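Local atomic coordinates of SusD homolog (Bacteroides thetaiotaomicron, PDB entry 3SGH), a protein that probably binds glycans at the bacterial outer membrane and, as in other SusD-like lipoproteins, is thought to assist their uptake. Residues 200-205 and 488-493; 190-195 and 208-213; 299-304 and 377-382. All coordinates share one frame; numbering follows the deposited sequence. Where two conformers were deposited one is given.

Contact 1 (200-205 and 488-493); sequences SGVEPE and DLWWAM
Val202 and Trp490 meet through two first torsions: the valine sets CG1 between its backbone N and carbonyl carbon (chi1 59°), while the tryptophan swings CG anti to its own N (chi1 169°) and so reaches across with its indole. Val202 CG1 then sits above the six-membered ring of Trp490, 3.6 Å from its centroid and 3° off the normal, a CH-pi contact. The second methyl covers the pyrrole side of the same face, Val202 CG2 lying 3.5 Å from Trp490 NE1. Val202 CG1 also touches the backbone after the indole, 3.7 Å from Trp491 CA, and so packs against the turn. Glu203 arrives at the rim of the indole, its OE1 in the ring plane 3.5 Å from Trp490 CH2 and its carboxylate steeply tilted against the ring. The carboxylate oxygens are held beyond the contact, OE1 by His145 and OE2 by Gln141, which fixes how the group lies along this edge. Water 1 joins the backbones, accepting from Gly201 N (2.8 Å) and donating to Trp491 O (2.7 Å). With an alanine at Trp490, both Val202 methyls would probably lose the aromatic surface they rest on, and a gap is likely to open beside the Glu203 carboxylate. The tryptophans occupy the type I turn Leu489-Ala492, whereas Glu203 is the N-cap of helix 204-217. Helix 140-162 borders the site, with Glu140 accepting from Trp490 N, and Trp491 turns to Trp144 and helix 424-432, so the C-terminal loop packs against the corner between helices 181-198 and 204-217.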
ATOM      1  N   SER A 200       7.291  -5.100  13.129  1.00 15.22           N
ATOM      2  CA  SER A 200       8.481  -4.858  13.930  1.00 16.32           C
ATOM      3  C   SER A 200       8.132  -4.237  15.272  1.00 16.27           C
ATOM      4  O   SER A 200       8.912  -4.353  16.241  1.00 17.38           O
ATOM      5  CB  SER A 200       9.490  -3.996  13.191  1.00 15.80           C
ATOM      6  OG  SER A 200       8.986  -2.715  12.890  1.00 16.04           O
ATOM      7  N   GLY A 201       6.957  -3.599  15.349  1.00 16.11           N
ATOM      8  CA  GLY A 201       6.524  -2.996  16.621  1.00 17.00           C
ATOM      9  C   GLY A 201       6.112  -4.082  17.601  1.00 17.43           C
ATOM     10  O   GLY A 201       6.483  -4.070  18.808  1.00 16.23           O
ATOM     11  N   VAL A 202       5.332  -5.036  17.095  1.00 16.61           N
ATOM     12  CA  VAL A 202       4.796  -6.106  17.942  1.00 16.44           C
ATOM     13  C   VAL A 202       5.790  -7.219  18.168  1.00 17.02           C
ATOM     14  O   VAL A 202       5.823  -7.757  19.262  1.00 16.20           O
ATOM     15  CB  VAL A 202       3.460  -6.680  17.385  1.00 15.98           C
ATOM     16  CG1 VAL A 202       3.632  -7.257  15.953  1.00 15.90           C
ATOM     17  CG2 VAL A 202       2.824  -7.733  18.368  1.00 18.37           C
ATOM     18  N   GLU A 203       6.633  -7.528  17.177  1.00 16.54           N
ATOM     19  CA  GLU A 203       7.682  -8.558  17.308  1.00 16.97           C
ATOM     20  C   GLU A 203       9.075  -8.070  16.885  1.00 17.33           C
ATOM     21  O   GLU A 203       9.592  -8.425  15.792  1.00 18.06           O
ATOM     22  CB  GLU A 203       7.295  -9.819  16.535  1.00 16.97           C
ATOM     23  CG  GLU A 203       6.091 -10.552  17.109  1.00 19.09           C
ATOM     24  CD  GLU A 203       5.923 -11.937  16.548  1.00 21.14           C
ATOM     25  OE1 GLU A 203       6.240 -12.122  15.353  1.00 23.34           O
ATOM     26  OE2 GLU A 203       5.461 -12.841  17.287  1.00 24.05           O
ATOM     27  N   PRO A 204       9.694  -7.264  17.740  1.00 17.63           N
ATOM     28  CA  PRO A 204      10.918  -6.599  17.299  1.00 18.04           C
ATOM     29  C   PRO A 204      12.051  -7.533  16.967  1.00 18.68           C
ATOM     30  O   PRO A 204      12.817  -7.285  16.031  1.00 19.41           O
ATOM     31  CB  PRO A 204      11.293  -5.705  18.487  1.00 18.99           C
ATOM     32  CG  PRO A 204      10.261  -5.842  19.497  1.00 19.35           C
ATOM     33  CD  PRO A 204       9.139  -6.651  18.957  1.00 18.26           C
ATOM     34  N   GLU A 205      12.174  -8.613  17.722  1.00 18.28           N
ATOM     35  CA  GLU A 205      13.331  -9.481  17.485  0.50 18.84           C
ATOM     36  C   GLU A 205      13.077 -10.426  16.314  1.00 17.45           C
ATOM     37  O   GLU A 205      13.960 -10.558  15.454  1.00 17.54           O
ATOM     38  CB  GLU A 205      13.811 -10.177  18.755  0.50 19.12           C
ATOM     39  CG  GLU A 205      14.197  -9.185  19.903  0.50 23.00           C
ATOM     40  CD  GLU A 205      15.196  -8.085  19.495  0.50 25.44           C
ATOM     41  OE1 GLU A 205      16.264  -8.410  18.923  0.50 26.35           O
ATOM     42  OE2 GLU A 205      14.903  -6.893  19.769  0.50 29.79           O
ATOM     43  N   ASP A 488      -7.901  -2.249  16.574  1.00 17.32           N
ATOM     44  CA  ASP A 488      -6.544  -2.323  16.102  1.00 16.01           C
ATOM     45  C   ASP A 488      -6.109  -3.730  15.719  1.00 15.77           C
ATOM     46  O   ASP A 488      -6.433  -4.720  16.375  1.00 16.60           O
ATOM     47  CB  ASP A 488      -5.592  -1.701  17.116  1.00 16.13           C
ATOM     48  CG  ASP A 488      -5.400  -0.185  16.899  1.00 16.39           C
ATOM     49  OD1 ASP A 488      -5.078   0.250  15.757  1.00 16.09           O
ATOM     50  OD2 ASP A 488      -5.575   0.569  17.908  1.00 18.52           O
ATOM     51  N   LEU A 489      -5.343  -3.769  14.632  1.00 16.34           N
ATOM     52  CA  LEU A 489      -4.620  -4.958  14.232  1.00 16.05           C
ATOM     53  C   LEU A 489      -3.409  -5.271  15.136  1.00 15.56           C
ATOM     54  O   LEU A 489      -2.902  -4.419  15.859  1.00 15.36           O
ATOM     55  CB  LEU A 489      -4.211  -4.822  12.776  1.00 15.19           C
ATOM     56  CG  LEU A 489      -5.393  -4.688  11.816  1.00 16.43           C
ATOM     57  CD1 LEU A 489      -4.937  -4.718  10.363  1.00 15.78           C
ATOM     58  CD2 LEU A 489      -6.455  -5.799  12.046  1.00 15.30           C
ATOM     59  N   TRP A 490      -2.909  -6.497  15.003  1.00 16.42           N
ATOM     60  CA  TRP A 490      -1.941  -7.063  15.942  1.00 16.23           C
ATOM     61  C   TRP A 490      -0.623  -6.251  15.931  1.00 15.89           C
ATOM     62  O   TRP A 490       0.021  -6.036  16.976  1.00 17.63           O
ATOM     63  CB  TRP A 490      -1.707  -8.511  15.521  1.00 16.94           C
ATOM     64  CG  TRP A 490      -0.593  -9.227  16.144  1.00 17.21           C
ATOM     65  CD1 TRP A 490      -0.517  -9.682  17.448  1.00 18.15           C
ATOM     66  CD2 TRP A 490       0.576  -9.724  15.481  1.00 18.35           C
ATOM     67  NE1 TRP A 490       0.660 -10.392  17.617  1.00 17.32           N
ATOM     68  CE2 TRP A 490       1.343 -10.408  16.433  1.00 18.71           C
ATOM     69  CE3 TRP A 490       1.055  -9.630  14.184  1.00 16.42           C
ATOM     70  CZ2 TRP A 490       2.583 -10.996  16.119  1.00 21.67           C
ATOM     71  CZ3 TRP A 490       2.284 -10.211  13.881  1.00 15.28           C
ATOM     72  CH2 TRP A 490       3.026 -10.868  14.837  1.00 16.54           C
ATOM     73  N   TRP A 491      -0.251  -5.804  14.741  1.00 15.26           N
ATOM     74  CA  TRP A 491       0.982  -5.068  14.504  1.00 14.88           C
ATOM     75  C   TRP A 491       0.818  -3.558  14.628  1.00 15.67           C
ATOM     76  O   TRP A 491       1.824  -2.846  14.620  1.00 15.85           O
ATOM     77  CB  TRP A 491       1.544  -5.377  13.114  1.00 15.05           C
ATOM     78  CG  TRP A 491       0.525  -5.204  11.999  1.00 13.54           C
ATOM     79  CD1 TRP A 491      -0.250  -6.167  11.458  1.00 13.10           C
ATOM     80  CD2 TRP A 491       0.173  -3.973  11.315  1.00 15.36           C
ATOM     81  NE1 TRP A 491      -1.068  -5.632  10.467  1.00 14.86           N
ATOM     82  CE2 TRP A 491      -0.811  -4.297  10.353  1.00 14.35           C
ATOM     83  CE3 TRP A 491       0.626  -2.655  11.391  1.00 14.35           C
ATOM     84  CZ2 TRP A 491      -1.393  -3.338   9.527  1.00 16.75           C
ATOM     85  CZ3 TRP A 491       0.066  -1.696  10.548  1.00 15.90           C
ATOM     86  CH2 TRP A 491      -0.942  -2.035   9.644  1.00 15.36           C
ATOM     87  N   ALA A 492      -0.417  -3.067  14.765  1.00 15.20           N
ATOM     88  CA  ALA A 492      -0.656  -1.608  14.786  1.00 15.56           C
ATOM     89  C   ALA A 492      -0.353  -1.065  16.162  1.00 15.49           C
ATOM     90  O   ALA A 492      -0.467  -1.786  17.155  1.00 16.46           O
ATOM     91  CB  ALA A 492      -2.115  -1.288  14.434  1.00 14.19           C
HETATM   92  N   MSE A 493      -0.006   0.217  16.241  1.00 16.42           N
HETATM   93  CA  MSE A 493       0.166   0.887  17.523  1.00 17.91           C
HETATM   94  C   MSE A 493      -1.208   1.023  18.193  1.00 18.34           C
HETATM   95  O   MSE A 493      -2.179   1.364  17.551  1.00 19.63           O
HETATM   96  CB  MSE A 493       0.770   2.277  17.318  1.00 19.78           C
HETATM   97  CG  MSE A 493       0.984   2.985  18.617  1.00 22.23           C
HETATM   98 SE   MSE A 493       2.100   4.563  18.362  0.75 26.97          SE
HETATM   99  CE  MSE A 493       1.368   5.332  16.764  1.00 30.20           C
TER
HETATM  100  O   HOH W   1       4.362  -3.765  14.303  1.00 18.69           O

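Contact 2 (190-195 and 208-213); sequences TLKLRM and QTKAQE
An antiparallel helical hairpin brings Leu193 and Lys192 of helix 181-198 against Ala211, Lys210 and Glu213 of helix 204-217. The local axes approach to 8.3 Å at an angle of 158°, and the small Ala211 lies at the level of Leu193, their CA atoms 4.9 Å apart. Leu193 CD1 presses on Ala211 CB at 3.4 Å, tighter than an ordinary methyl contact; helix 319-331 packs on the same leucine through Leu325 and Arg326. Lys192 runs out straight, with CG opposite the backbone N (chi1 -178°) and every later torsion extended, so its chain passes over the backbone of the partner helix. Its CE comes within 3.5 Å of Lys210 O, and Lys192 NZ ends in a salt bridge to Glu213 OE1 at 2.9 Å. That oxygen is approached from the anti side of the carboxylate, 15° out of its plane. The same ammonium has a second salt bridge, to Asp152 of helix 140-162, and Lys192 NZ also donates to water 2 at 2.9 Å, which returns only a weak bond to Glu213 O. Two carboxylates on the Lys192 ammonium would be expected to ease its repulsion with Lys210, whose NZ lies 5.8 Å from Lys192 NZ. Antiparallel helix pairs of this kind build the alpha-alpha superhelix of SusD-like proteins, whose helical part is related to TPR folds.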
ATOM      1  N   THR A 190      12.482  -7.877  -0.916  1.00 14.42           N
ATOM      2  CA  THR A 190      12.028  -6.543  -0.553  1.00 15.16           C
ATOM      3  C   THR A 190      10.649  -6.665   0.122  1.00 14.25           C
ATOM      4  O   THR A 190      10.346  -5.964   1.089  1.00 14.91           O
ATOM      5  CB  THR A 190      11.954  -5.597  -1.769  1.00 15.65           C
ATOM      6  OG1 THR A 190      13.227  -5.530  -2.430  1.00 17.37           O
ATOM      7  CG2 THR A 190      11.548  -4.191  -1.358  1.00 17.04           C
ATOM      8  N   LEU A 191       9.836  -7.574  -0.374  1.00 14.64           N
ATOM      9  CA  LEU A 191       8.541  -7.873   0.278  1.00 14.59           C
ATOM     10  C   LEU A 191       8.744  -8.431   1.660  1.00 14.63           C
ATOM     11  O   LEU A 191       8.061  -8.018   2.633  1.00 15.66           O
ATOM     12  CB  LEU A 191       7.769  -8.919  -0.520  1.00 15.27           C
ATOM     13  CG  LEU A 191       6.399  -9.350   0.023  1.00 14.71           C
ATOM     14  CD1 LEU A 191       5.419  -8.169   0.196  1.00 13.33           C
ATOM     15  CD2 LEU A 191       5.791 -10.463  -0.866  1.00 13.13           C
ATOM     16  N   LYS A 192       9.708  -9.328   1.767  1.00 13.79           N
ATOM     17  CA  LYS A 192      10.083  -9.892   3.065  1.00 13.90           C
ATOM     18  C   LYS A 192      10.471  -8.755   4.010  1.00 14.17           C
ATOM     19  O   LYS A 192      10.030  -8.708   5.142  1.00 13.85           O
ATOM     20  CB  LYS A 192      11.204 -10.903   2.935  1.00 13.08           C
ATOM     21  CG  LYS A 192      11.619 -11.564   4.255  1.00 15.84           C
ATOM     22  CD  LYS A 192      12.606 -12.720   3.938  1.00 15.56           C
ATOM     23  CE  LYS A 192      13.132 -13.376   5.191  1.00 16.04           C
ATOM     24  NZ  LYS A 192      13.982 -14.575   4.927  1.00 14.74           N
ATOM     25  N   LEU A 193      11.253  -7.801   3.521  1.00 13.58           N
ATOM     26  CA  LEU A 193      11.648  -6.649   4.354  1.00 14.33           C
ATOM     27  C   LEU A 193      10.464  -5.728   4.707  1.00 13.91           C
ATOM     28  O   LEU A 193      10.350  -5.287   5.876  1.00 15.35           O
ATOM     29  CB  LEU A 193      12.764  -5.863   3.679  1.00 15.18           C
ATOM     30  CG  LEU A 193      13.327  -4.671   4.417  1.00 13.36           C
ATOM     31  CD1 LEU A 193      13.861  -5.117   5.782  1.00 13.77           C
ATOM     32  CD2 LEU A 193      14.450  -4.029   3.575  1.00 15.40           C
ATOM     33  N   ARG A 194       9.577  -5.481   3.746  1.00 14.72           N
ATOM     34  CA  ARG A 194       8.318  -4.709   4.014  1.00 14.38           C
ATOM     35  C   ARG A 194       7.512  -5.342   5.139  1.00 13.79           C
ATOM     36  O   ARG A 194       7.086  -4.669   6.114  1.00 14.35           O
ATOM     37  CB  ARG A 194       7.441  -4.637   2.783  1.00 14.64           C
ATOM     38  CG  ARG A 194       6.118  -3.914   3.042  1.00 16.88           C
ATOM     39  CD  ARG A 194       5.131  -4.134   1.886  1.00 18.13           C
ATOM     40  NE  ARG A 194       5.495  -3.400   0.686  1.00 17.20           N
ATOM     41  CZ  ARG A 194       4.788  -3.448  -0.460  1.00 18.99           C
ATOM     42  NH1 ARG A 194       3.704  -4.224  -0.560  1.00 18.73           N
ATOM     43  NH2 ARG A 194       5.176  -2.774  -1.507  1.00 19.56           N
HETATM   44  N   MSE A 195       7.321  -6.661   5.031  1.00 13.71           N
HETATM   45  CA  MSE A 195       6.586  -7.421   6.036  1.00 15.24           C
HETATM   46  C   MSE A 195       7.242  -7.365   7.418  1.00 15.25           C
HETATM   47  O   MSE A 195       6.550  -7.153   8.457  1.00 14.29           O
HETATM   48  CB  MSE A 195       6.370  -8.874   5.538  1.00 15.01           C
HETATM   49  CG  MSE A 195       5.553  -8.880   4.274  1.00 17.11           C
HETATM   50 SE   MSE A 195       5.441 -10.694   3.548  0.75 15.29          SE
HETATM   51  CE  MSE A 195       4.874 -11.590   5.136  1.00 18.93           C
ATOM     52  N   GLN A 208      13.498  -8.219  13.192  1.00 16.28           N
ATOM     53  CA  GLN A 208      14.885  -7.971  12.911  1.00 16.33           C
ATOM     54  C   GLN A 208      15.538  -9.137  12.176  1.00 17.03           C
ATOM     55  O   GLN A 208      16.279  -8.927  11.192  1.00 17.03           O
ATOM     56  CB  GLN A 208      15.689  -7.650  14.184  1.00 15.62           C
ATOM     57  CG  GLN A 208      17.167  -7.410  13.895  1.00 14.98           C
ATOM     58  CD  GLN A 208      17.957  -6.856  15.105  1.00 18.47           C
ATOM     59  OE1 GLN A 208      17.412  -6.708  16.190  1.00 22.09           O
ATOM     60  NE2 GLN A 208      19.247  -6.559  14.899  1.00 19.85           N
ATOM     61  N   THR A 209      15.336 -10.343  12.683  1.00 17.11           N
ATOM     62  CA  THR A 209      15.888 -11.522  12.037  1.00 18.81           C
ATOM     63  C   THR A 209      15.453 -11.666  10.598  1.00 17.28           C
ATOM     64  O   THR A 209      16.271 -11.854   9.689  1.00 17.87           O
ATOM     65  CB  THR A 209      15.526 -12.785  12.808  1.00 19.29           C
ATOM     66  OG1 THR A 209      16.096 -12.695  14.105  1.00 22.79           O
ATOM     67  CG2 THR A 209      16.128 -14.036  12.117  1.00 21.05           C
ATOM     68  N   LYS A 210      14.155 -11.556  10.350  1.00 16.61           N
ATOM     69  CA  LYS A 210      13.680 -11.608   8.975  1.00 16.07           C
ATOM     70  C   LYS A 210      14.217 -10.465   8.075  1.00 15.54           C
ATOM     71  O   LYS A 210      14.580 -10.702   6.891  1.00 16.60           O
ATOM     72  CB  LYS A 210      12.151 -11.593   8.922  1.00 16.54           C
ATOM     73  CG  LYS A 210      11.503 -12.810   9.556  1.00 19.78           C
ATOM     74  CD  LYS A 210      11.788 -14.067   8.774  1.00 22.92           C
ATOM     75  CE  LYS A 210      11.097 -15.290   9.317  1.00 28.02           C
ATOM     76  NZ  LYS A 210      11.972 -16.150  10.150  1.00 28.99           N
ATOM     77  N   ALA A 211      14.280  -9.259   8.629  1.00 15.87           N
ATOM     78  CA  ALA A 211      14.740  -8.090   7.858  1.00 15.01           C
ATOM     79  C   ALA A 211      16.207  -8.285   7.449  1.00 15.03           C
ATOM     80  O   ALA A 211      16.604  -8.018   6.295  1.00 15.30           O
ATOM     81  CB  ALA A 211      14.560  -6.808   8.633  1.00 16.11           C
ATOM     82  N   GLN A 212      17.017  -8.725   8.392  1.00 15.34           N
ATOM     83  CA  GLN A 212      18.445  -8.975   8.132  1.00 15.82           C
ATOM     84  C   GLN A 212      18.653 -10.091   7.097  1.00 16.28           C
ATOM     85  O   GLN A 212      19.495  -9.953   6.195  1.00 15.29           O
ATOM     86  CB  GLN A 212      19.232  -9.183   9.429  1.00 16.84           C
ATOM     87  CG  GLN A 212      19.327  -7.875  10.187  1.00 17.52           C
ATOM     88  CD  GLN A 212      20.022  -7.885  11.514  1.00 20.30           C
ATOM     89  OE1 GLN A 212      20.113  -6.835  12.148  1.00 18.79           O
ATOM     90  NE2 GLN A 212      20.558  -9.025  11.928  1.00 23.81           N
ATOM     91  N   GLU A 213      17.886 -11.162   7.192  1.00 15.28           N
ATOM     92  CA  GLU A 213      17.879 -12.177   6.135  1.00 16.24           C
ATOM     93  C   GLU A 213      17.548 -11.600   4.785  1.00 16.01           C
ATOM     94  O   GLU A 213      18.189 -11.945   3.779  1.00 18.03           O
ATOM     95  CB  GLU A 213      16.910 -13.299   6.452  1.00 16.81           C
ATOM     96  CG  GLU A 213      17.356 -14.213   7.594  1.00 18.66           C
ATOM     97  CD  GLU A 213      16.244 -15.140   8.083  1.00 22.25           C
ATOM     98  OE1 GLU A 213      15.116 -15.160   7.505  1.00 21.45           O
ATOM     99  OE2 GLU A 213      16.489 -15.856   9.075  1.00 21.14           O
TER
HETATM  100  O   HOH W   2      15.704 -13.994   2.623  1.00 18.05           O

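Contact 3 (299-304 and 377-382); sequences ANYSKL and NLIAGH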
ATOM      1  N   ALA A 299     -14.406  17.670 -10.249  1.00 16.94           N
ATOM      2  CA  ALA A 299     -13.955  17.205 -11.557  1.00 16.88           C
ATOM      3  C   ALA A 299     -12.664  17.892 -12.020  1.00 15.85           C
ATOM      4  O   ALA A 299     -11.833  17.267 -12.669  1.00 16.84           O
ATOM      5  CB  ALA A 299     -15.100  17.362 -12.633  1.00 17.65           C
ATOM      6  N   ASN A 300     -12.501  19.174 -11.708  1.00 16.19           N
ATOM      7  CA  ASN A 300     -11.354  19.952 -12.177  1.00 16.32           C
ATOM      8  C   ASN A 300     -10.258  20.239 -11.136  1.00 16.20           C
ATOM      9  O   ASN A 300      -9.385  21.073 -11.378  1.00 16.61           O
ATOM     10  CB  ASN A 300     -11.858  21.258 -12.802  1.00 16.43           C
ATOM     11  CG  ASN A 300     -12.874  21.012 -13.880  1.00 20.25           C
ATOM     12  OD1 ASN A 300     -12.679  20.145 -14.716  1.00 19.86           O
ATOM     13  ND2 ASN A 300     -13.969  21.755 -13.859  1.00 24.00           N
ATOM     14  N   TYR A 301     -10.293  19.531 -10.008  1.00 15.47           N
ATOM     15  CA  TYR A 301      -9.195  19.512  -9.097  1.00 15.60           C
ATOM     16  C   TYR A 301      -8.060  18.641  -9.678  1.00 15.21           C
ATOM     17  O   TYR A 301      -8.259  17.970 -10.688  1.00 14.96           O
ATOM     18  CB  TYR A 301      -9.651  19.014  -7.708  1.00 14.42           C
ATOM     19  CG  TYR A 301     -10.437  20.038  -6.883  1.00 15.71           C
ATOM     20  CD1 TYR A 301     -11.592  20.669  -7.405  1.00 15.25           C
ATOM     21  CD2 TYR A 301     -10.082  20.321  -5.536  1.00 15.69           C
ATOM     22  CE1 TYR A 301     -12.331  21.585  -6.660  1.00 18.85           C
ATOM     23  CE2 TYR A 301     -10.841  21.210  -4.786  1.00 13.99           C
ATOM     24  CZ  TYR A 301     -11.953  21.843  -5.357  1.00 16.01           C
ATOM     25  OH  TYR A 301     -12.702  22.723  -4.646  1.00 15.38           O
ATOM     26  N   SER A 302      -6.887  18.651  -9.048  1.00 14.36           N
ATOM     27  CA  SER A 302      -5.769  17.851  -9.536  1.00 14.29           C
ATOM     28  C   SER A 302      -6.098  16.359  -9.672  1.00 14.64           C
ATOM     29  O   SER A 302      -6.630  15.736  -8.729  1.00 14.13           O
ATOM     30  CB  SER A 302      -4.558  18.006  -8.651  1.00 13.69           C
ATOM     31  OG  SER A 302      -4.023  19.305  -8.787  1.00 15.07           O
ATOM     32  N   LYS A 303      -5.737  15.814 -10.828  1.00 15.47           N
ATOM     33  CA  LYS A 303      -5.895  14.410 -11.116  1.00 15.40           C
ATOM     34  C   LYS A 303      -4.598  13.668 -10.865  1.00 16.22           C
ATOM     35  O   LYS A 303      -3.514  14.259 -10.782  1.00 16.76           O
ATOM     36  CB  LYS A 303      -6.302  14.206 -12.564  1.00 15.49           C
ATOM     37  CG  LYS A 303      -7.577  14.941 -12.967  1.00 17.23           C
ATOM     38  CD  LYS A 303      -7.973  14.756 -14.429  1.00 23.62           C
ATOM     39  CE  LYS A 303      -7.141  15.682 -15.347  1.00 29.67           C
ATOM     40  NZ  LYS A 303      -7.453  15.639 -16.853  1.00 30.34           N
ATOM     41  N   LEU A 304      -4.713  12.349 -10.724  1.00 16.03           N
ATOM     42  CA  LEU A 304      -3.534  11.492 -10.685  1.00 15.75           C
ATOM     43  C   LEU A 304      -2.962  11.472 -12.111  1.00 15.63           C
ATOM     44  O   LEU A 304      -3.690  11.219 -13.092  1.00 15.85           O
ATOM     45  CB  LEU A 304      -3.939  10.071 -10.243  1.00 16.27           C
ATOM     46  CG  LEU A 304      -4.799   9.927  -8.976  1.00 18.16           C
ATOM     47  CD1 LEU A 304      -5.127   8.457  -8.753  1.00 17.56           C
ATOM     48  CD2 LEU A 304      -4.071  10.502  -7.757  1.00 17.17           C
ATOM     49  N   ASN A 377     -10.206  26.653  -1.883  1.00 17.91           N
ATOM     50  CA  ASN A 377     -10.777  27.900  -2.349  1.00 20.37           C
ATOM     51  C   ASN A 377     -11.308  27.803  -3.771  1.00 19.86           C
ATOM     52  O   ASN A 377     -11.833  28.782  -4.288  1.00 19.46           O
ATOM     53  CB  ASN A 377      -9.690  28.994  -2.343  1.00 21.35           C
ATOM     54  CG  ASN A 377      -9.299  29.386  -0.964  1.00 26.54           C
ATOM     55  OD1 ASN A 377     -10.134  29.368  -0.020  1.00 27.69           O
ATOM     56  ND2 ASN A 377      -8.016  29.667  -0.789  1.00 25.57           N
ATOM     57  N   LEU A 378     -11.166  26.647  -4.413  1.00 19.81           N
ATOM     58  CA  LEU A 378     -11.501  26.554  -5.841  1.00 19.16           C
ATOM     59  C   LEU A 378     -13.003  26.664  -6.074  1.00 20.90           C
ATOM     60  O   LEU A 378     -13.443  27.246  -7.085  1.00 21.01           O
ATOM     61  CB  LEU A 378     -10.951  25.237  -6.438  1.00 19.16           C
ATOM     62  CG  LEU A 378      -9.439  25.013  -6.361  1.00 17.34           C
ATOM     63  CD1 LEU A 378      -9.120  23.738  -7.148  1.00 19.28           C
ATOM     64  CD2 LEU A 378      -8.643  26.233  -6.875  1.00 16.61           C
ATOM     65  N   ILE A 379     -13.770  26.080  -5.163  1.00 20.92           N
ATOM     66  CA  ILE A 379     -15.236  26.104  -5.191  1.00 21.50           C
ATOM     67  C   ILE A 379     -15.657  26.892  -3.943  1.00 21.83           C
ATOM     68  O   ILE A 379     -15.106  26.702  -2.866  1.00 21.04           O
ATOM     69  CB  ILE A 379     -15.835  24.673  -5.133  1.00 21.33           C
ATOM     70  CG1 ILE A 379     -15.442  23.810  -6.354  1.00 23.07           C
ATOM     71  CG2 ILE A 379     -17.373  24.708  -4.975  1.00 21.13           C
ATOM     72  CD1 ILE A 379     -16.215  24.099  -7.627  1.00 26.64           C
ATOM     73  N   ALA A 380     -16.656  27.761  -4.091  1.00 22.55           N
ATOM     74  CA  ALA A 380     -17.121  28.590  -2.998  1.00 22.10           C
ATOM     75  C   ALA A 380     -17.749  27.743  -1.888  1.00 20.36           C
ATOM     76  O   ALA A 380     -18.368  26.699  -2.120  1.00 19.44           O
ATOM     77  CB  ALA A 380     -18.140  29.656  -3.504  1.00 22.68           C
ATOM     78  N   GLY A 381     -17.590  28.217  -0.673  1.00 20.20           N
ATOM     79  CA  GLY A 381     -18.226  27.559   0.469  1.00 20.58           C
ATOM     80  C   GLY A 381     -17.521  26.276   0.902  1.00 19.99           C
ATOM     81  O   GLY A 381     -18.131  25.439   1.552  1.00 21.49           O
ATOM     82  N   HIS A 382     -16.234  26.122   0.565  1.00 19.47           N
ATOM     83  CA  HIS A 382     -15.496  24.891   0.885  1.00 18.87           C
ATOM     84  C   HIS A 382     -14.444  25.068   1.980  1.00 18.08           C
ATOM     85  O   HIS A 382     -13.621  24.151   2.193  1.00 18.19           O
ATOM     86  CB  HIS A 382     -14.793  24.317  -0.355  1.00 18.15           C
ATOM     87  CG  HIS A 382     -15.649  23.418  -1.198  1.00 19.89           C
ATOM     88  ND1 HIS A 382     -15.133  22.322  -1.861  1.00 19.41           N
ATOM     89  CD2 HIS A 382     -16.965  23.473  -1.533  1.00 19.77           C
ATOM     90  CE1 HIS A 382     -16.104  21.722  -2.535  1.00 21.25           C
ATOM     91  NE2 HIS A 382     -17.236  22.374  -2.319  1.00 19.20           N
TER
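Tyr301 and Leu378 point at each other from opposite directions, and the leucine sets one methyl on the face of the aromatic ring. Leu378 turns CG anti to its carbonyl carbon (chi1 -59°), which carries CD1 over the middle of the Tyr301 face, 3.6 Å from the ring centroid and 2° off its normal, a CH-pi contact of nearly ideal form. Leu378 CB follows the ring toward its phenol end, 3.7 Å from Tyr301 CZ. Ile379 takes the edge instead: its CG1 lies in the plane of the ring, 3.8 Å from Tyr301 CE1 and 3.4 Å from Tyr301 OH. Leu378 precedes, and Ile379 opens, the type II turn Ile379-His382, where Gly381 carries the positive phi; the tyrosine comes from the long loop between helix 267-270 and strand 314-317, so the contact joins two irregular excursions at the periphery of the helical fold. At the end of the turn His382 folds back, and Ile379 CB rests over the centre of the imidazole. The phenol oxygen is hydrogen-bonded to Asp376 OD1 and His382 ND1 to Asp376 OD2, so one carboxylate, two residues ahead of Leu378, holds both rings by a bond to each. Tyr298 adds an edge-to-face contact to Tyr301 and also meets the imidazole.

From the N terminus, helix 181-198 supplies the first half of contact 2 (190-195). Residues 200-205 then open contact 1, and 208-213 close contact 2 after a short loop, so these two contacts cross; they share helix 204-217 and their centres are 14 Å apart. Contact 1 closes only at 488-493, joining the corner of the hairpin to the C-terminal loop across 282 residues. Contact 3 (299-304 with 377-382) is nested within that span and follows contact 2 in series. It ties two peripheral loops on the far side of the chain's centre from contact 2, its own centre about 41 Å from that of contact 2 and 38 Å from that of contact 1.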